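Local coordinates for halogenase PltM (Pseudomonas fluorescens, PDB 6BZN), which halogenates phenolic compounds, probably with the help of bound FAD, and can act as a chlorinase, brominase or iodinase, at residues D25-G30 / A182-A187; V174-S179 / A187-A192; L126-L131 / T238-E243. All blocks are in the same frame, centred on the assembly; numbering follows the deposited sequence.

In the fold
From the N terminus, strand 24-29 enters the parallel sheet of the FAD-binding fold, and contact 1 closes the first large loop by bringing 182-187 back to it. Residues 126-131 open contact 3, which joins this outermost strand of the mixed sheet to the loop after helix 235-238; its partner 238-243 comes only after both other contacts are complete. Contact 2, between 174-179 and 187-192, is therefore nested inside contact 3, while contact 1 crosses both. Contacts 1 and 2 share Ala187, have centres about 4 Å apart, and tie the three-stranded antiparallel sheet to the parallel one. The centre of contact 3 lies about 47 Å from theirs, across the chain's centre.

Contact 1: residues D25-G30 / A182-A187; sequences DVIIIG and APVKAA. With CA (calcium ion), chain E.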
ATOM      1  N   ASP A  25      15.602  23.380   7.636  1.00 15.89           N
ATOM      2  CA  ASP A  25      16.369  22.475   6.769  1.00 15.65           C
ATOM      3  C   ASP A  25      15.463  21.883   5.700  1.00 14.90           C
ATOM      4  O   ASP A  25      15.796  21.906   4.522  1.00 14.14           O
ATOM      5  CB  ASP A  25      17.027  21.356   7.571  1.00 16.04           C
ATOM      6  CG  ASP A  25      18.116  21.874   8.490  1.00 17.02           C
ATOM      7  OD1 ASP A  25      19.156  22.316   7.968  1.00 17.91           O
ATOM      8  OD2 ASP A  25      17.902  21.867   9.717  1.00 17.25           O
ATOM      9  N   VAL A  26      14.307  21.368   6.128  1.00 14.72           N
ATOM     10  CA  VAL A  26      13.364  20.690   5.246  1.00 14.14           C
ATOM     11  C   VAL A  26      11.922  21.146   5.503  1.00 13.39           C
ATOM     12  O   VAL A  26      11.490  21.260   6.653  1.00 13.28           O
ATOM     13  CB  VAL A  26      13.443  19.153   5.412  1.00 14.33           C
ATOM     14  CG1 VAL A  26      12.553  18.443   4.399  1.00 14.67           C
ATOM     15  CG2 VAL A  26      14.876  18.668   5.273  1.00 14.94           C
ATOM     16  N   ILE A  27      11.196  21.406   4.422  1.00 13.09           N
ATOM     17  CA  ILE A  27       9.749  21.570   4.452  1.00 12.74           C
ATOM     18  C   ILE A  27       9.125  20.287   3.911  1.00 12.51           C
ATOM     19  O   ILE A  27       9.585  19.724   2.899  1.00 12.33           O
ATOM     20  CB  ILE A  27       9.299  22.810   3.656  1.00 13.19           C
ATOM     21  CG1 ILE A  27       9.693  24.070   4.428  1.00 13.49           C
ATOM     22  CG2 ILE A  27       7.792  22.818   3.437  1.00 13.45           C
ATOM     23  CD1 ILE A  27       9.726  25.334   3.595  1.00 14.13           C
ATOM     24  N   ILE A  28       8.094  19.813   4.603  1.00 11.73           N
ATOM     25  CA  ILE A  28       7.358  18.616   4.215  1.00 11.52           C
ATOM     26  C   ILE A  28       5.908  19.020   3.976  1.00 12.04           C
ATOM     27  O   ILE A  28       5.283  19.584   4.864  1.00 11.87           O
ATOM     28  CB  ILE A  28       7.413  17.535   5.306  1.00 11.72           C
ATOM     29  CG1 ILE A  28       8.862  17.091   5.532  1.00 12.03           C
ATOM     30  CG2 ILE A  28       6.595  16.307   4.904  1.00 11.59           C
ATOM     31  CD1 ILE A  28       9.054  16.201   6.733  1.00 12.65           C
ATOM     32  N   ILE A  29       5.394  18.756   2.778  1.00 12.79           N
ATOM     33  CA  ILE A  29       3.989  18.991   2.465  1.00 13.67           C
ATOM     34  C   ILE A  29       3.218  17.704   2.769  1.00 13.99           C
ATOM     35  O   ILE A  29       3.512  16.660   2.191  1.00 14.16           O
ATOM     36  CB  ILE A  29       3.765  19.389   0.995  1.00 15.30           C
ATOM     37  CG1 ILE A  29       4.630  20.597   0.603  1.00 16.32           C
ATOM     38  CG2 ILE A  29       2.303  19.760   0.762  1.00 15.40           C
ATOM     39  CD1 ILE A  29       4.839  20.675  -0.890  1.00 17.76           C
ATOM     40  N   GLY A  30       2.229  17.794   3.662  1.00 13.87           N
ATOM     41  CA  GLY A  30       1.388  16.662   4.061  1.00 14.29           C
ATOM     42  C   GLY A  30       1.717  16.167   5.462  1.00 14.53           C
ATOM     43  O   GLY A  30       2.875  15.879   5.775  1.00 14.59           O
ATOM     44  N   ALA A 182       4.111  35.253   6.723  1.00 31.84           N
ATOM     45  CA  ALA A 182       5.374  35.492   6.030  1.00 30.13           C
ATOM     46  C   ALA A 182       5.850  34.206   5.332  1.00 28.76           C
ATOM     47  O   ALA A 182       5.517  33.100   5.774  1.00 26.36           O
ATOM     48  CB  ALA A 182       6.438  35.988   6.999  1.00 30.13           C
ATOM     49  N   PRO A 183       6.626  34.346   4.243  1.00 27.54           N
ATOM     50  CA  PRO A 183       7.114  33.140   3.561  1.00 25.39           C
ATOM     51  C   PRO A 183       8.083  32.328   4.417  1.00 23.27           C
ATOM     52  O   PRO A 183       8.745  32.873   5.299  1.00 23.30           O
ATOM     53  CB  PRO A 183       7.837  33.683   2.315  1.00 26.70           C
ATOM     54  CG  PRO A 183       7.578  35.159   2.278  1.00 28.21           C
ATOM     55  CD  PRO A 183       7.171  35.584   3.652  1.00 27.51           C
ATOM     56  N   VAL A 184       8.157  31.030   4.163  1.00 21.15           N
ATOM     57  CA  VAL A 184       9.112  30.174   4.869  1.00 19.89           C
ATOM     58  C   VAL A 184      10.114  29.633   3.870  1.00 19.37           C
ATOM     59  O   VAL A 184       9.780  29.439   2.707  1.00 18.83           O
ATOM     60  CB  VAL A 184       8.421  29.048   5.669  1.00 19.92           C
ATOM     61  CG1 VAL A 184       7.625  29.658   6.821  1.00 20.01           C
ATOM     62  CG2 VAL A 184       7.527  28.182   4.788  1.00 19.96           C
ATOM     63  N   LYS A 185      11.340  29.416   4.336  1.00 19.52           N
ATOM     64  CA  LYS A 185      12.451  29.019   3.485  1.00 20.68           C
ATOM     65  C   LYS A 185      13.101  27.746   4.017  1.00 19.27           C
ATOM     66  O   LYS A 185      13.145  27.513   5.229  1.00 19.55           O
ATOM     67  CB  LYS A 185      13.489  30.143   3.381  1.00 23.44           C
ATOM     68  CG  LYS A 185      12.963  31.449   2.783  1.00 26.50           C
ATOM     69  CD  LYS A 185      14.039  32.537   2.749  1.00 29.35           C
ATOM     70  CE  LYS A 185      15.150  32.193   1.756  1.00 31.97           C
ATOM     71  NZ  LYS A 185      15.989  33.363   1.343  1.00 34.62           N
ATOM     72  N   ALA A 186      13.584  26.910   3.104  1.00 17.27           N
ATOM     73  CA  ALA A 186      14.296  25.703   3.474  1.00 16.51           C
ATOM     74  C   ALA A 186      15.329  25.302   2.434  1.00 16.17           C
ATOM     75  O   ALA A 186      15.370  25.860   1.323  1.00 16.49           O
ATOM     76  CB  ALA A 186      13.325  24.559   3.713  1.00 16.70           C
ATOM     77  N   ALA A 187      16.172  24.352   2.808  1.00 14.81           N
ATOM     78  CA  ALA A 187      17.135  23.793   1.866  1.00 15.28           C
ATOM     79  C   ALA A 187      16.492  22.813   0.881  1.00 15.22           C
ATOM     80  O   ALA A 187      17.032  22.607  -0.213  1.00 15.26           O
ATOM     81  CB  ALA A 187      18.276  23.116   2.604  1.00 15.64           C
TER
HETATM   82 CA    CA E 601      19.718  23.164  10.346  1.00 19.83          CA
HETATM   83  O   HOH W   1      18.581  24.895   9.250  1.00 24.98           O
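Ile27 meets Val184 and Ala186 where the first strand of a Rossmann-type FAD-binding fold packs against the outermost strand of a three-stranded antiparallel sheet. The segment axes come within 6.6 Å at 116°, so this is sheet-to-sheet packing rather than strand pairing.

The apolar part centres on the end of Ile27. Its CG1 stands opposite the carbonyl carbon (chi1 -72°) and is directed to the other sheet, where a nearly extended second torsion places CD1. There Ile27 CD1 lies 3.7 Å from Ala186 CB and 3.8 Å from Val184 CG2, the latter a slanting approach of one branched chain to another. Val176 touches both Ile27 and Val184, and Leu50 touches Val184.

The polar part is a single backbone link: Ala187 N donates weakly to Asp25 O at 3.0 Å, with the N-H bent to 129°. Both residues sit where the chain turns a corner, so the link joins two bends.

The third interaction is metal binding. The CB of Asp25 points away from 182-187, and the carboxylate beyond it binds the calcium ion, which also holds a water. Asn48 N donates to OD2, which should help to fix the carboxylate's orientation. A few residues on, Gly30 begins a probable GxGxxG turn; Ile33 and Ala34 beyond it contact FAD when the cofactor is bound. The chelation is uneven: calcium lies 2.3 Å from Asp25 OD2 but 2.6 Å from Asp25 OD1.

Contact 2: residues V174-S179 / A187-A192; sequences VEVALS and AFIIDA
The three-stranded antiparallel meander that lies over the parallel sheet of the FAD-binding fold is a recurrent element of glutathione-reductase-like flavoproteins, and here Val174 and Val176 of its middle strand reach Ile189 in the fourth strand of that sheet. The strand axes pass 7.5 Å apart at 60°, which is face-to-face packing of two layers; between them the chain turns its corner at Ala187.

Ile189 supplies both side-chain contacts, one from each branch. With CG1 opposite the backbone N (chi1 -173°), the longer arm reaches obliquely away from its strand, and CD1 meets Val176 CG2 at 3.9 Å. The shorter arm, CG2, is left between N and the carbonyl carbon and points to Val174, lying 4.0 Å from Val174 CG1 and equally 4.0 Å from Val174 CG2, so that one methyl faces the fork of the other residue. In both pairs the side chains cross at about a right angle. Val174 CG2 also rests against the backbone of strand 188-191, 4.2 Å from Phe188 CA.

Phe188 itself turns from the meander, and its ring meets Trp377 and Phe382. On the meander's side, Leu169 touches both Val174 and Ile189, and Ile27 of the first strand adds to the patch at Val176.

The side-chain contacts are between apolar groups at ordinary van der Waals spacing, with one methyl also lying on backbone. The contact itself thus probably depends on the fit of branched side chains and their burial from water, while the chain at Ala187 supplies the covalent link between the layers.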
ATOM      1  N   VAL A 174      14.542  26.618  -1.130  1.00 18.86           N
ATOM      2  CA  VAL A 174      13.146  26.603  -1.490  1.00 19.18           C
ATOM      3  C   VAL A 174      12.455  27.706  -0.721  1.00 18.68           C
ATOM      4  O   VAL A 174      12.826  27.995   0.408  1.00 17.75           O
ATOM      5  CB  VAL A 174      12.518  25.242  -1.129  1.00 20.41           C
ATOM      6  CG1 VAL A 174      11.028  25.225  -1.417  1.00 21.44           C
ATOM      7  CG2 VAL A 174      13.224  24.144  -1.906  1.00 20.91           C
ATOM      8  N   GLU A 175      11.454  28.324  -1.329  1.00 18.82           N
ATOM      9  CA  GLU A 175      10.687  29.345  -0.637  1.00 20.14           C
ATOM     10  C   GLU A 175       9.204  29.089  -0.827  1.00 19.03           C
ATOM     11  O   GLU A 175       8.727  29.010  -1.954  1.00 19.35           O
ATOM     12  CB  GLU A 175      11.086  30.746  -1.108  1.00 22.65           C
ATOM     13  CG  GLU A 175      10.347  31.843  -0.343  1.00 25.19           C
ATOM     14  CD  GLU A 175      10.896  33.250  -0.564  1.00 28.69           C
ATOM     15  OE1 GLU A 175      12.038  33.401  -1.043  1.00 31.63           O
ATOM     16  OE2 GLU A 175      10.172  34.212  -0.221  1.00 32.79           O
ATOM     17  N   VAL A 176       8.475  28.979   0.278  1.00 18.60           N
ATOM     18  CA  VAL A 176       7.050  28.703   0.238  1.00 18.28           C
ATOM     19  C   VAL A 176       6.315  29.923   0.783  1.00 18.83           C
ATOM     20  O   VAL A 176       6.555  30.343   1.914  1.00 18.58           O
ATOM     21  CB  VAL A 176       6.675  27.427   1.031  1.00 17.68           C
ATOM     22  CG1 VAL A 176       5.171  27.166   0.939  1.00 17.77           C
ATOM     23  CG2 VAL A 176       7.456  26.223   0.501  1.00 17.32           C
ATOM     24  N   ALA A 177       5.435  30.481  -0.045  1.00 19.69           N
ATOM     25  CA  ALA A 177       4.581  31.584   0.356  1.00 21.56           C
ATOM     26  C   ALA A 177       3.283  31.004   0.887  1.00 22.85           C
ATOM     27  O   ALA A 177       2.759  30.037   0.326  1.00 22.81           O
ATOM     28  CB  ALA A 177       4.317  32.499  -0.826  1.00 22.60           C
ATOM     29  N   LEU A 178       2.773  31.600   1.966  1.00 24.32           N
ATOM     30  CA  LEU A 178       1.585  31.129   2.676  1.00 27.01           C
ATOM     31  C   LEU A 178       0.563  32.264   2.772  1.00 29.54           C
ATOM     32  O   LEU A 178       0.951  33.417   2.937  1.00 29.66           O
ATOM     33  CB  LEU A 178       1.983  30.692   4.088  1.00 26.63           C
ATOM     34  CG  LEU A 178       3.078  29.629   4.179  1.00 27.32           C
ATOM     35  CD1 LEU A 178       3.664  29.545   5.586  1.00 27.80           C
ATOM     36  CD2 LEU A 178       2.529  28.287   3.731  1.00 27.59           C
ATOM     37  N   SER A 179      -0.729  31.950   2.682  1.00 33.02           N
ATOM     38  CA  SER A 179      -1.765  32.990   2.846  1.00 36.81           C
ATOM     39  C   SER A 179      -1.747  33.480   4.290  1.00 38.22           C
ATOM     40  O   SER A 179      -1.677  32.669   5.212  1.00 36.85           O
ATOM     41  CB  SER A 179      -3.160  32.464   2.496  1.00 36.91           C
ATOM     42  OG  SER A 179      -3.188  31.921   1.184  1.00 39.41           O
ATOM     43  N   ALA A 187      16.172  24.352   2.808  1.00 14.81           N
ATOM     44  CA  ALA A 187      17.135  23.793   1.866  1.00 15.28           C
ATOM     45  C   ALA A 187      16.492  22.813   0.881  1.00 15.22           C
ATOM     46  O   ALA A 187      17.032  22.607  -0.213  1.00 15.26           O
ATOM     47  CB  ALA A 187      18.276  23.116   2.604  1.00 15.64           C
ATOM     48  N   PHE A 188      15.360  22.217   1.259  1.00 14.50           N
ATOM     49  CA  PHE A 188      14.801  21.065   0.536  1.00 14.44           C
ATOM     50  C   PHE A 188      13.315  20.923   0.857  1.00 13.86           C
ATOM     51  O   PHE A 188      12.887  21.235   1.980  1.00 14.28           O
ATOM     52  CB  PHE A 188      15.528  19.808   0.990  1.00 14.30           C
ATOM     53  CG  PHE A 188      15.399  18.621   0.066  1.00 14.21           C
ATOM     54  CD1 PHE A 188      16.060  18.596  -1.151  1.00 14.57           C
ATOM     55  CD2 PHE A 188      14.686  17.492   0.456  1.00 14.33           C
ATOM     56  CE1 PHE A 188      15.989  17.488  -1.988  1.00 14.37           C
ATOM     57  CE2 PHE A 188      14.621  16.371  -0.361  1.00 14.14           C
ATOM     58  CZ  PHE A 188      15.267  16.368  -1.587  1.00 14.38           C
ATOM     59  N   ILE A 189      12.544  20.458  -0.118  1.00 13.39           N
ATOM     60  CA  ILE A 189      11.099  20.252   0.080  1.00 13.10           C
ATOM     61  C   ILE A 189      10.721  18.811  -0.286  1.00 12.88           C
ATOM     62  O   ILE A 189      11.123  18.299  -1.323  1.00 12.42           O
ATOM     63  CB  ILE A 189      10.242  21.321  -0.649  1.00 13.43           C
ATOM     64  CG1 ILE A 189       8.762  21.169  -0.287  1.00 13.97           C
ATOM     65  CG2 ILE A 189      10.406  21.307  -2.168  1.00 13.58           C
ATOM     66  CD1 ILE A 189       7.967  22.455  -0.481  1.00 13.92           C
ATOM     67  N   ILE A 190       9.986  18.160   0.608  1.00 12.23           N
ATOM     68  CA  ILE A 190       9.492  16.799   0.389  1.00 12.75           C
ATOM     69  C   ILE A 190       7.981  16.860   0.235  1.00 12.67           C
ATOM     70  O   ILE A 190       7.290  17.364   1.115  1.00 12.46           O
ATOM     71  CB  ILE A 190       9.871  15.870   1.552  1.00 12.63           C
ATOM     72  CG1 ILE A 190      11.389  15.770   1.625  1.00 12.81           C
ATOM     73  CG2 ILE A 190       9.266  14.473   1.374  1.00 12.82           C
ATOM     74  CD1 ILE A 190      11.905  15.120   2.888  1.00 12.69           C
ATOM     75  N   ASP A 191       7.476  16.358  -0.886  1.00 12.78           N
ATOM     76  CA  ASP A 191       6.047  16.277  -1.103  1.00 13.65           C
ATOM     77  C   ASP A 191       5.531  14.936  -0.590  1.00 14.00           C
ATOM     78  O   ASP A 191       5.688  13.895  -1.255  1.00 13.68           O
ATOM     79  CB  ASP A 191       5.679  16.442  -2.574  1.00 14.64           C
ATOM     80  CG  ASP A 191       4.194  16.718  -2.779  1.00 15.68           C
ATOM     81  OD1 ASP A 191       3.356  16.314  -1.934  1.00 15.16           O
ATOM     82  OD2 ASP A 191       3.867  17.375  -3.796  1.00 18.52           O
ATOM     83  N   ALA A 192       4.879  14.986   0.565  1.00 14.51           N
ATOM     84  CA  ALA A 192       4.303  13.816   1.215  1.00 15.63           C
ATOM     85  C   ALA A 192       2.783  13.823   1.087  1.00 17.12           C
ATOM     86  O   ALA A 192       2.092  13.140   1.839  1.00 18.04           O
ATOM     87  CB  ALA A 192       4.718  13.795   2.686  1.00 15.49           C
TER

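Contact 3: residues L126-L131 / T238-E243; sequences LVAPPL and TRSPIE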
ATOM      1  N   LEU A 126     -12.273 -19.943  -3.001  1.00 15.74           N
ATOM      2  CA  LEU A 126     -11.538 -19.130  -2.028  1.00 15.74           C
ATOM      3  C   LEU A 126     -10.055 -19.501  -2.006  1.00 15.43           C
ATOM      4  O   LEU A 126      -9.705 -20.676  -2.117  1.00 14.15           O
ATOM      5  CB  LEU A 126     -12.065 -19.379  -0.605  1.00 17.63           C
ATOM      6  CG  LEU A 126     -13.196 -18.537  -0.039  1.00 19.67           C
ATOM      7  CD1 LEU A 126     -14.375 -18.500  -0.988  1.00 20.98           C
ATOM      8  CD2 LEU A 126     -13.600 -19.099   1.327  1.00 20.48           C
ATOM      9  N   VAL A 127      -9.191 -18.508  -1.839  1.00 13.99           N
ATOM     10  CA  VAL A 127      -7.808 -18.743  -1.430  1.00 14.28           C
ATOM     11  C   VAL A 127      -7.499 -17.778  -0.290  1.00 15.16           C
ATOM     12  O   VAL A 127      -7.995 -16.647  -0.271  1.00 15.19           O
ATOM     13  CB  VAL A 127      -6.759 -18.600  -2.571  1.00 14.08           C
ATOM     14  CG1 VAL A 127      -6.946 -19.677  -3.625  1.00 14.05           C
ATOM     15  CG2 VAL A 127      -6.796 -17.223  -3.227  1.00 14.24           C
ATOM     16  N   ALA A 128      -6.700 -18.234   0.665  1.00 15.21           N
ATOM     17  CA  ALA A 128      -6.317 -17.394   1.793  1.00 15.66           C
ATOM     18  C   ALA A 128      -5.030 -17.925   2.411  1.00 16.03           C
ATOM     19  O   ALA A 128      -5.076 -18.818   3.241  1.00 16.16           O
ATOM     20  CB  ALA A 128      -7.435 -17.341   2.834  1.00 15.76           C
ATOM     21  N   PRO A 129      -3.873 -17.390   1.989  1.00 16.36           N
ATOM     22  CA  PRO A 129      -2.630 -17.838   2.606  1.00 16.87           C
ATOM     23  C   PRO A 129      -2.408 -17.113   3.929  1.00 17.45           C
ATOM     24  O   PRO A 129      -2.281 -15.903   3.923  1.00 18.23           O
ATOM     25  CB  PRO A 129      -1.563 -17.471   1.574  1.00 16.92           C
ATOM     26  CG  PRO A 129      -2.170 -16.395   0.719  1.00 16.66           C
ATOM     27  CD  PRO A 129      -3.655 -16.470   0.857  1.00 16.55           C
ATOM     28  N   PRO A 130      -2.382 -17.839   5.064  1.00 18.07           N
ATOM     29  CA  PRO A 130      -2.315 -17.128   6.337  1.00 18.50           C
ATOM     30  C   PRO A 130      -0.933 -16.612   6.727  1.00 19.70           C
ATOM     31  O   PRO A 130       0.095 -17.140   6.277  1.00 19.68           O
ATOM     32  CB  PRO A 130      -2.809 -18.164   7.354  1.00 19.18           C
ATOM     33  CG  PRO A 130      -2.654 -19.479   6.717  1.00 18.91           C
ATOM     34  CD  PRO A 130      -2.511 -19.301   5.243  1.00 18.38           C
ATOM     35  N   LEU A 131      -0.927 -15.585   7.560  1.00 20.41           N
ATOM     36  CA  LEU A 131       0.293 -15.077   8.185  1.00 23.90           C
ATOM     37  C   LEU A 131       0.605 -15.924   9.417  1.00 26.50           C
ATOM     38  O   LEU A 131      -0.268 -16.614   9.940  1.00 28.14           O
ATOM     39  CB  LEU A 131       0.092 -13.624   8.626  1.00 23.68           C
ATOM     40  CG  LEU A 131      -0.373 -12.634   7.553  1.00 23.68           C
ATOM     41  CD1 LEU A 131      -0.817 -11.334   8.196  1.00 24.64           C
ATOM     42  CD2 LEU A 131       0.721 -12.403   6.522  1.00 25.04           C
ATOM     43  N   THR A 238     -15.686 -23.782   4.749  1.00 16.83           N
ATOM     44  CA  THR A 238     -14.621 -23.309   3.872  1.00 16.87           C
ATOM     45  C   THR A 238     -13.317 -24.067   4.069  1.00 17.40           C
ATOM     46  O   THR A 238     -12.522 -24.163   3.143  1.00 17.63           O
ATOM     47  CB  THR A 238     -14.342 -21.804   4.063  1.00 16.01           C
ATOM     48  OG1 THR A 238     -13.921 -21.576   5.402  1.00 16.11           O
ATOM     49  CG2 THR A 238     -15.575 -20.998   3.764  1.00 16.15           C
ATOM     50  N   ARG A 239     -13.099 -24.588   5.276  1.00 18.28           N
ATOM     51  CA  ARG A 239     -11.831 -25.210   5.667  1.00 20.13           C
ATOM     52  C   ARG A 239     -10.665 -24.217   5.676  1.00 19.59           C
ATOM     53  O   ARG A 239      -9.497 -24.622   5.642  1.00 19.53           O
ATOM     54  CB  ARG A 239     -11.477 -26.422   4.782  1.00 23.16           C
ATOM     55  CG  ARG A 239     -12.634 -27.386   4.528  1.00 27.16           C
ATOM     56  CD  ARG A 239     -12.141 -28.597   3.747  1.00 31.88           C
ATOM     57  NE  ARG A 239     -13.232 -29.454   3.284  1.00 37.23           N
ATOM     58  CZ  ARG A 239     -13.077 -30.623   2.649  1.00 41.97           C
ATOM     59  NH1 ARG A 239     -14.152 -31.321   2.279  1.00 43.93           N
ATOM     60  NH2 ARG A 239     -11.862 -31.114   2.385  1.00 42.93           N
ATOM     61  N   SER A 240     -10.963 -22.918   5.731  1.00 18.89           N
ATOM     62  CA  SER A 240      -9.913 -21.928   5.806  1.00 18.11           C
ATOM     63  C   SER A 240      -9.266 -22.030   7.188  1.00 18.09           C
ATOM     64  O   SER A 240      -9.968 -22.141   8.183  1.00 18.35           O
ATOM     65  CB  SER A 240     -10.456 -20.519   5.612  1.00 18.04           C
ATOM     66  OG  SER A 240      -9.416 -19.590   5.849  1.00 17.66           O
ATOM     67  N   PRO A 241      -7.930 -21.975   7.249  1.00 18.24           N
ATOM     68  CA  PRO A 241      -7.240 -21.947   8.527  1.00 18.87           C
ATOM     69  C   PRO A 241      -7.446 -20.651   9.341  1.00 19.26           C
ATOM     70  O   PRO A 241      -7.122 -20.635  10.524  1.00 20.08           O
ATOM     71  CB  PRO A 241      -5.777 -22.100   8.126  1.00 19.51           C
ATOM     72  CG  PRO A 241      -5.706 -21.500   6.771  1.00 19.40           C
ATOM     73  CD  PRO A 241      -7.000 -21.817   6.116  1.00 18.62           C
ATOM     74  N   ILE A 242      -7.967 -19.589   8.721  1.00 17.92           N
ATOM     75  CA  ILE A 242      -8.238 -18.323   9.410  1.00 17.04           C
ATOM     76  C   ILE A 242      -9.657 -17.877   9.111  1.00 16.38           C
ATOM     77  O   ILE A 242     -10.178 -18.150   8.027  1.00 16.00           O
ATOM     78  CB  ILE A 242      -7.245 -17.208   8.991  1.00 17.12           C
ATOM     79  CG1 ILE A 242      -7.276 -16.966   7.470  1.00 17.59           C
ATOM     80  CG2 ILE A 242      -5.846 -17.573   9.451  1.00 17.69           C
ATOM     81  CD1 ILE A 242      -6.478 -15.759   7.012  1.00 18.40           C
ATOM     82  N   GLU A 243     -10.285 -17.202  10.076  1.00 16.44           N
ATOM     83  CA  GLU A 243     -11.567 -16.555   9.830  1.00 17.06           C
ATOM     84  C   GLU A 243     -11.355 -15.473   8.780  1.00 16.55           C
ATOM     85  O   GLU A 243     -10.445 -14.640   8.926  1.00 15.83           O
ATOM     86  CB  GLU A 243     -12.115 -15.871  11.079  1.00 18.24           C
ATOM     87  CG  GLU A 243     -12.501 -16.769  12.235  1.00 19.63           C
ATOM     88  CD  GLU A 243     -12.766 -15.977  13.505  1.00 21.12           C
ATOM     89  OE1 GLU A 243     -13.421 -14.910  13.446  1.00 22.30           O
ATOM     90  OE2 GLU A 243     -12.302 -16.410  14.570  1.00 23.09           O
TER
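An ST turn at the end of helix 235-238 starts the loop that packs Thr238, Pro241 and Ile242 against Leu126 and Pro130 in the edge strand of the mixed seven-stranded sheet. The two segments run alongside each other in register, Leu126 by Thr238, Ala128 by Ser240 and Pro130 by Ile242. Their CA atoms are 7.9 Å apart for Leu126 and Thr238 and 6.8 Å for Pro130 and Ile242, so the contact is made by side chains.

At one end Leu126 CD2 comes obliquely onto the methyl of Thr238, 3.7 Å from CG2. The torsion of Thr238 (chi1 61°) divides its work: CG2 is set toward the strand while OG1 accepts from Ser240 N, 3.3 Å away and nearly straight at 167°. At the other end two prolines meet at about a right angle, with Pro130 CG 3.7 Å from Pro241 CG, and the neighbouring carbon Pro130 CB lies 3.7 Å from the branch methyl CG2 of Ile242.

Between these ends the loop braces itself. Ser240 OG donates to Ile242 O at 2.7 Å, on a lone pair in the carbonyl plane, which ties down the hydroxyl while Ala128 CB sits 4.3 Å from that same Ser240 OG.

Leu126 and Thr238 share Tyr228 of helix 228-231, and Phe518 and Leu520 near the C terminus touch Pro241 and Pro130 respectively. Val127 and Pro129 instead meet helix 410-441, so the edge strand lies between that helix and the loop, with strand 109-114 as its neighbour in the sheet.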